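Local coordinates for protein putative retaining b-glycosidase (Saccharophagus degradans, PDB 5A95) that probably hydrolyses mixed-linkage beta-glucans as a retaining glycoside hydrolase of family 5, its specificity dictated by its quaternary structure, at residues W111-D124 against E163-Y175. The protein carries 1 engineered substitution. Residues are numbered along the deposited sequence; the frame is centred on the assembly and turned at random.
Sequences WRKLGPDVYLGHID and ETRDFWRRITFRY
Asp124 takes three hydrogen bonds, two from Arg174 at the end of helix 161-174 and one from Tyr175 just past it. Arg174 grips it side-on, NE giving to OD1 at 2.9 Å and NH2 to OD2 at 2.8 Å. The first nitrogen meets the syn side of OD1; the second comes from above the carboxylate plane. Tyr175 OH donates to OD1 on its anti side at 2.7 Å, so that oxygen has two donors. The remaining nitrogen, Arg174 NH1, gives to a water that donates to Asp117 O. Leu120 CB lies over the centre of the guanidinium. With an alanine in place of Arg174, Asp124 would probably keep Tyr175 but lose its charged mate, and Leu120 would lose its flat cover.

Helices 116-133 and 161-174 are neighbours on the outside of the family 5 (beta/alpha)8 barrel, after strands 101-106 and 136-144. The segments 116-124 and 163-174 run 44° apart with axes 11.7 Å at closest.

Arg170 sits as a knob among Trp111, Pro116, Asp117 and Leu120. Its NE bonds within the helix to Asp166 OD2 at 2.8 Å. NH1 donates to a water that in turn donates to Asp117 OD1; the direct salt bridge is long. Pro116 CB lies over the centre of one guanidinium face. Trp111 NE1 is satisfied by another water, which donates to Glu163 O and Asp166 OD2. The indole of Trp111 reaches the other helix because chi1 is 178°, CG trans to the main-chain nitrogen; there the edge of Phe167 meets its face, planes at 83°. Arg112 NH1 donates to the syn lone pair of Glu163 OE2 at 2.9 Å, in a salt bridge, and to Asp158 O. Thr159 OG1 hydrogen-bonds Glu163 OE1. Leu120 CD2 packs on Ile171 CD1 at 3.6 Å.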
loop_
_atom_site.group_PDB
_atom_site.type_symbol
_atom_site.label_atom_id
_atom_site.label_comp_id
_atom_site.label_asym_id
_atom_site.label_seq_id
_atom_site.Cartn_x
_atom_site.Cartn_y
_atom_site.Cartn_z
ATOM N N TRP A 111 -9.043 2.620 -15.753
ATOM C CA TRP A 111 -9.863 2.770 -14.569
ATOM C C TRP A 111 -9.474 4.076 -13.878
ATOM O O TRP A 111 -10.337 4.887 -13.523
ATOM C CB TRP A 111 -9.660 1.539 -13.672
ATOM C CG TRP A 111 -10.373 1.512 -12.376
ATOM C CD1 TRP A 111 -9.807 1.598 -11.130
ATOM C CD2 TRP A 111 -11.766 1.273 -12.153
ATOM N NE1 TRP A 111 -10.746 1.446 -10.157
ATOM C CE2 TRP A 111 -11.964 1.251 -10.753
ATOM C CE3 TRP A 111 -12.861 1.071 -12.987
ATOM C CZ2 TRP A 111 -13.221 1.062 -10.181
ATOM C CZ3 TRP A 111 -14.098 0.850 -12.404
ATOM C CH2 TRP A 111 -14.273 0.868 -11.034
ATOM N N ARG A 112 -8.179 4.281 -13.661
ATOM C CA ARG A 112 -7.725 5.514 -13.016
ATOM C C ARG A 112 -7.948 6.746 -13.896
ATOM O O ARG A 112 -8.354 7.788 -13.404
ATOM C CB ARG A 112 -6.253 5.411 -12.603
ATOM C CG ARG A 112 -6.008 4.462 -11.448
ATOM C CD ARG A 112 -4.558 4.454 -11.023
ATOM N NE ARG A 112 -3.649 3.897 -12.017
ATOM C CZ ARG A 112 -3.395 2.603 -12.168
ATOM N NH1 ARG A 112 -4.044 1.720 -11.431
ATOM N NH2 ARG A 112 -2.531 2.180 -13.076
ATOM N N LYS A 113 -7.668 6.637 -15.204
ATOM C CA LYS A 113 -7.738 7.799 -16.082
ATOM C C LYS A 113 -9.158 8.330 -16.220
ATOM O O LYS A 113 -9.391 9.543 -16.110
ATOM C CB LYS A 113 -7.132 7.476 -17.454
ATOM C CG LYS A 113 -7.024 8.690 -18.366
ATOM C CD LYS A 113 -6.259 8.399 -19.642
ATOM C CE LYS A 113 -5.971 9.677 -20.428
ATOM N NZ LYS A 113 -5.245 9.357 -21.690
ATOM N N LEU A 114 -10.097 7.437 -16.512
ATOM C CA LEU A 114 -11.502 7.828 -16.567
ATOM C C LEU A 114 -12.065 8.104 -15.183
ATOM O O LEU A 114 -12.921 8.976 -15.007
ATOM C CB LEU A 114 -12.343 6.765 -17.266
ATOM C CG LEU A 114 -12.088 6.595 -18.750
ATOM C CD1 LEU A 114 -12.876 5.395 -19.306
ATOM C CD2 LEU A 114 -12.497 7.891 -19.437
ATOM N N GLY A 115 -11.559 7.365 -14.204
ATOM C CA GLY A 115 -12.072 7.385 -12.853
ATOM C C GLY A 115 -13.181 6.365 -12.665
ATOM O O GLY A 115 -13.952 6.113 -13.595
ATOM N N PRO A 116 -13.283 5.770 -11.468
ATOM C CA PRO A 116 -14.325 4.785 -11.222
ATOM C C PRO A 116 -15.736 5.201 -11.615
ATOM O O PRO A 116 -16.437 4.417 -12.232
ATOM C CB PRO A 116 -14.203 4.521 -9.708
ATOM C CG PRO A 116 -12.754 4.693 -9.469
ATOM C CD PRO A 116 -12.342 5.862 -10.335
ATOM N N ASP A 117 -16.152 6.406 -11.237
ATOM C CA ASP A 117 -17.529 6.790 -11.446
ATOM C C ASP A 117 -17.866 6.793 -12.930
ATOM O O ASP A 117 -18.903 6.278 -13.352
ATOM C CB ASP A 117 -17.835 8.195 -10.881
ATOM C CG ASP A 117 -17.782 8.276 -9.358
ATOM O OD1 ASP A 117 -17.604 7.245 -8.681
ATOM O OD2 ASP A 117 -17.967 9.419 -8.865
ATOM N N VAL A 118 -16.994 7.400 -13.726
ATOM C CA VAL A 118 -17.192 7.465 -15.158
ATOM C C VAL A 118 -17.060 6.080 -15.813
ATOM O O VAL A 118 -17.840 5.713 -16.718
ATOM C CB VAL A 118 -16.221 8.480 -15.780
ATOM C CG1 VAL A 118 -16.150 8.363 -17.298
ATOM C CG2 VAL A 118 -16.656 9.891 -15.386
ATOM N N TYR A 119 -16.046 5.319 -15.417
ATOM C CA TYR A 119 -15.872 3.996 -16.009
ATOM C C TYR A 119 -17.122 3.132 -15.769
ATOM O O TYR A 119 -17.623 2.458 -16.684
ATOM C CB TYR A 119 -14.575 3.332 -15.513
ATOM C CG TYR A 119 -13.950 2.359 -16.498
ATOM C CD1 TYR A 119 -14.654 1.264 -16.971
ATOM C CD2 TYR A 119 -12.666 2.549 -16.976
ATOM C CE1 TYR A 119 -14.103 0.392 -17.888
ATOM C CE2 TYR A 119 -12.106 1.684 -17.919
ATOM C CZ TYR A 119 -12.816 0.589 -18.359
ATOM O OH TYR A 119 -12.270 -0.270 -19.268
ATOM N N LEU A 120 -17.623 3.150 -14.532
ATOM C CA LEU A 120 -18.823 2.376 -14.224
ATOM C C LEU A 120 -20.022 2.834 -15.068
ATOM O O LEU A 120 -20.826 2.032 -15.494
ATOM C CB LEU A 120 -19.149 2.449 -12.739
ATOM C CG LEU A 120 -18.141 1.732 -11.836
ATOM C CD1 LEU A 120 -18.324 2.202 -10.404
ATOM C CD2 LEU A 120 -18.291 0.221 -11.937
ATOM N N GLY A 121 -20.129 4.137 -15.311
ATOM C CA GLY A 121 -21.189 4.624 -16.183
ATOM C C GLY A 121 -21.095 4.040 -17.583
ATOM O O GLY A 121 -22.126 3.793 -18.235
ATOM N N HIS A 122 -19.871 3.820 -18.067
ATOM C CA HIS A 122 -19.690 3.180 -19.384
ATOM C C HIS A 122 -19.984 1.682 -19.340
ATOM O O HIS A 122 -20.527 1.132 -20.297
ATOM C CB HIS A 122 -18.317 3.469 -19.961
ATOM C CG HIS A 122 -18.111 4.907 -20.298
ATOM N ND1 HIS A 122 -18.879 5.561 -21.240
ATOM C CD2 HIS A 122 -17.240 5.827 -19.820
ATOM C CE1 HIS A 122 -18.479 6.820 -21.332
ATOM N NE2 HIS A 122 -17.489 7.009 -20.488
ATOM N N ILE A 123 -19.601 1.002 -18.252
ATOM C CA ILE A 123 -19.963 -0.396 -18.106
ATOM C C ILE A 123 -21.494 -0.536 -18.119
ATOM O O ILE A 123 -22.010 -1.469 -18.719
ATOM C CB ILE A 123 -19.275 -1.055 -16.898
ATOM C CG1 ILE A 123 -17.754 -1.025 -17.065
ATOM C CG2 ILE A 123 -19.761 -2.492 -16.753
ATOM C CD1 ILE A 123 -16.981 -1.407 -15.812
ATOM N N ASP A 124 -22.213 0.404 -17.493
ATOM C CA ASP A 124 -23.678 0.389 -17.543
ATOM C C ASP A 124 -24.192 0.381 -18.988
ATOM O O ASP A 124 -25.176 -0.274 -19.276
ATOM C CB ASP A 124 -24.256 1.628 -16.879
ATOM C CG ASP A 124 -24.141 1.643 -15.365
ATOM O OD1 ASP A 124 -23.647 0.685 -14.717
ATOM O OD2 ASP A 124 -24.566 2.693 -14.824
ATOM N N GLU A 163 -6.571 -1.442 -4.571
ATOM C CA GLU A 163 -7.303 -0.967 -5.737
ATOM C C GLU A 163 -8.064 -2.119 -6.383
ATOM O O GLU A 163 -9.184 -1.933 -6.864
ATOM C CB GLU A 163 -6.367 -0.326 -6.761
ATOM C CG GLU A 163 -7.039 0.165 -8.031
ATOM C CD GLU A 163 -6.057 0.725 -9.030
ATOM O OE1 GLU A 163 -5.107 -0.009 -9.358
ATOM O OE2 GLU A 163 -6.233 1.867 -9.483
ATOM N N THR A 164 -7.453 -3.299 -6.424
ATOM C CA THR A 164 -8.119 -4.497 -6.957
ATOM C C THR A 164 -9.344 -4.888 -6.159
ATOM O O THR A 164 -10.428 -5.111 -6.707
ATOM C CB THR A 164 -7.101 -5.663 -7.033
ATOM O OG1 THR A 164 -6.034 -5.293 -7.943
ATOM C CG2 THR A 164 -7.748 -6.944 -7.503
ATOM N N ARG A 165 -9.180 -4.936 -4.850
ATOM C CA ARG A 165 -10.310 -5.199 -3.950
ATOM C C ARG A 165 -11.410 -4.157 -4.168
ATOM O O ARG A 165 -12.592 -4.498 -4.209
ATOM C CB ARG A 165 -9.866 -5.127 -2.489
ATOM C CG ARG A 165 -9.033 -6.274 -1.984
ATOM C CD ARG A 165 -8.831 -6.100 -0.486
ATOM N NE ARG A 165 -7.883 -7.029 0.070
ATOM C CZ ARG A 165 -8.126 -8.302 0.319
ATOM N NH1 ARG A 165 -9.355 -8.798 0.160
ATOM N NH2 ARG A 165 -7.161 -9.076 0.791
ATOM N N ASP A 166 -11.028 -2.886 -4.253
ATOM C CA ASP A 166 -12.016 -1.829 -4.406
ATOM C C ASP A 166 -12.767 -1.913 -5.726
ATOM O O ASP A 166 -13.977 -1.678 -5.773
ATOM C CB ASP A 166 -11.385 -0.454 -4.201
ATOM C CG ASP A 166 -12.346 0.663 -4.492
ATOM O OD1 ASP A 166 -13.231 0.905 -3.641
ATOM O OD2 ASP A 166 -12.263 1.288 -5.563
ATOM N N PHE A 167 -12.050 -2.236 -6.796
ATOM C CA PHE A 167 -12.691 -2.502 -8.066
ATOM C C PHE A 167 -13.779 -3.557 -7.922
ATOM O O PHE A 167 -14.937 -3.337 -8.298
ATOM C CB PHE A 167 -11.662 -2.872 -9.142
ATOM C CG PHE A 167 -12.255 -3.339 -10.439
ATOM C CD1 PHE A 167 -12.732 -2.436 -11.361
ATOM C CD2 PHE A 167 -12.361 -4.703 -10.724
ATOM C CE1 PHE A 167 -13.297 -2.875 -12.535
ATOM C CE2 PHE A 167 -12.921 -5.143 -11.909
ATOM C CZ PHE A 167 -13.383 -4.223 -12.814
ATOM N N TRP A 168 -13.414 -4.692 -7.335
ATOM C CA TRP A 168 -14.381 -5.768 -7.223
ATOM C C TRP A 168 -15.519 -5.414 -6.246
ATOM O O TRP A 168 -16.676 -5.799 -6.481
ATOM C CB TRP A 168 -13.702 -7.101 -6.890
ATOM C CG TRP A 168 -12.959 -7.640 -8.071
ATOM C CD1 TRP A 168 -11.610 -7.847 -8.176
ATOM C CD2 TRP A 168 -13.513 -7.952 -9.362
ATOM N NE1 TRP A 168 -11.309 -8.295 -9.427
ATOM C CE2 TRP A 168 -12.453 -8.373 -10.184
ATOM C CE3 TRP A 168 -14.818 -7.907 -9.896
ATOM C CZ2 TRP A 168 -12.642 -8.739 -11.497
ATOM C CZ3 TRP A 168 -14.987 -8.260 -11.204
ATOM C CH2 TRP A 168 -13.916 -8.678 -11.984
ATOM N N ARG A 169 -15.233 -4.691 -5.167
ATOM C CA ARG A 169 -16.283 -4.226 -4.267
ATOM C C ARG A 169 -17.293 -3.363 -5.020
ATOM O O ARG A 169 -18.527 -3.572 -4.917
ATOM C CB ARG A 169 -15.648 -3.462 -3.089
ATOM C CG ARG A 169 -16.631 -2.907 -2.063
ATOM C CD ARG A 169 -17.197 -1.523 -2.462
ATOM N NE ARG A 169 -18.038 -0.977 -1.415
ATOM C CZ ARG A 169 -17.582 -0.329 -0.350
ATOM N NH1 ARG A 169 -16.297 -0.124 -0.194
ATOM N NH2 ARG A 169 -18.428 0.132 0.566
ATOM N N ARG A 170 -16.799 -2.414 -5.795
ATOM C CA ARG A 170 -17.671 -1.489 -6.502
ATOM C C ARG A 170 -18.505 -2.200 -7.566
ATOM O O ARG A 170 -19.697 -1.921 -7.736
ATOM C CB ARG A 170 -16.871 -0.385 -7.176
ATOM C CG ARG A 170 -16.274 0.650 -6.247
ATOM C CD ARG A 170 -15.350 1.539 -7.057
ATOM N NE ARG A 170 -14.598 2.560 -6.340
ATOM C CZ ARG A 170 -15.022 3.806 -6.143
ATOM N NH1 ARG A 170 -16.212 4.203 -6.514
ATOM N NH2 ARG A 170 -14.223 4.661 -5.554
ATOM N N ILE A 171 -17.864 -3.065 -8.329
ATOM C CA ILE A 171 -18.512 -3.817 -9.375
ATOM C C ILE A 171 -19.609 -4.699 -8.801
ATOM O O ILE A 171 -20.731 -4.754 -9.332
ATOM C CB ILE A 171 -17.466 -4.659 -10.162
ATOM C CG1 ILE A 171 -16.521 -3.791 -11.003
ATOM C CG2 ILE A 171 -18.133 -5.745 -10.982
ATOM C CD1 ILE A 171 -17.158 -3.185 -12.249
ATOM N N THR A 172 -19.279 -5.431 -7.750
ATOM C CA THR A 172 -20.213 -6.387 -7.221
ATOM C C THR A 172 -21.442 -5.712 -6.659
ATOM O O THR A 172 -22.565 -6.181 -6.835
ATOM C CB THR A 172 -19.550 -7.319 -6.182
ATOM O OG1 THR A 172 -18.375 -7.927 -6.743
ATOM C CG2 THR A 172 -20.477 -8.424 -5.778
ATOM N N PHE A 173 -21.239 -4.584 -5.986
ATOM C CA PHE A 173 -22.369 -3.801 -5.497
ATOM C C PHE A 173 -23.224 -3.274 -6.649
ATOM O O PHE A 173 -24.441 -3.414 -6.664
ATOM C CB PHE A 173 -21.878 -2.627 -4.660
ATOM C CG PHE A 173 -22.965 -1.693 -4.181
ATOM C CD1 PHE A 173 -23.804 -2.038 -3.147
ATOM C CD2 PHE A 173 -23.113 -0.457 -4.758
ATOM C CE1 PHE A 173 -24.767 -1.155 -2.708
ATOM C CE2 PHE A 173 -24.087 0.422 -4.340
ATOM C CZ PHE A 173 -24.906 0.062 -3.308
ATOM N N ARG A 174 -22.596 -2.670 -7.636
ATOM C CA ARG A 174 -23.342 -2.036 -8.693
ATOM C C ARG A 174 -24.171 -3.014 -9.492
ATOM O O ARG A 174 -25.283 -2.676 -9.904
ATOM C CB ARG A 174 -22.438 -1.257 -9.642
ATOM C CG ARG A 174 -23.178 -0.299 -10.568
ATOM C CD ARG A 174 -22.192 0.543 -11.343
ATOM N NE ARG A 174 -22.748 1.605 -12.158
ATOM C CZ ARG A 174 -22.610 2.910 -11.913
ATOM N NH1 ARG A 174 -22.075 3.342 -10.774
ATOM N NH2 ARG A 174 -23.015 3.793 -12.793
ATOM N N TYR A 175 -23.642 -4.198 -9.741
ATOM C CA TYR A 175 -24.297 -5.153 -10.629
ATOM C C TYR A 175 -24.960 -6.326 -9.889
ATOM O O TYR A 175 -25.218 -7.369 -10.472
ATOM C CB TYR A 175 -23.357 -5.608 -11.752
ATOM C CG TYR A 175 -22.871 -4.421 -12.539
ATOM C CD1 TYR A 175 -23.776 -3.613 -13.243
ATOM C CD2 TYR A 175 -21.528 -4.050 -12.528
ATOM C CE1 TYR A 175 -23.351 -2.481 -13.903
ATOM C CE2 TYR A 175 -21.106 -2.918 -13.180
ATOM C CZ TYR A 175 -22.012 -2.122 -13.861
ATOM O OH TYR A 175 -21.542 -0.987 -14.477
HETATM O O HOH W 1 -10.353 0.687 -7.355
HETATM O O HOH W 2 -16.092 7.203 -6.321
HETATM O O HOH W 3 -20.793 6.030 -11.017
#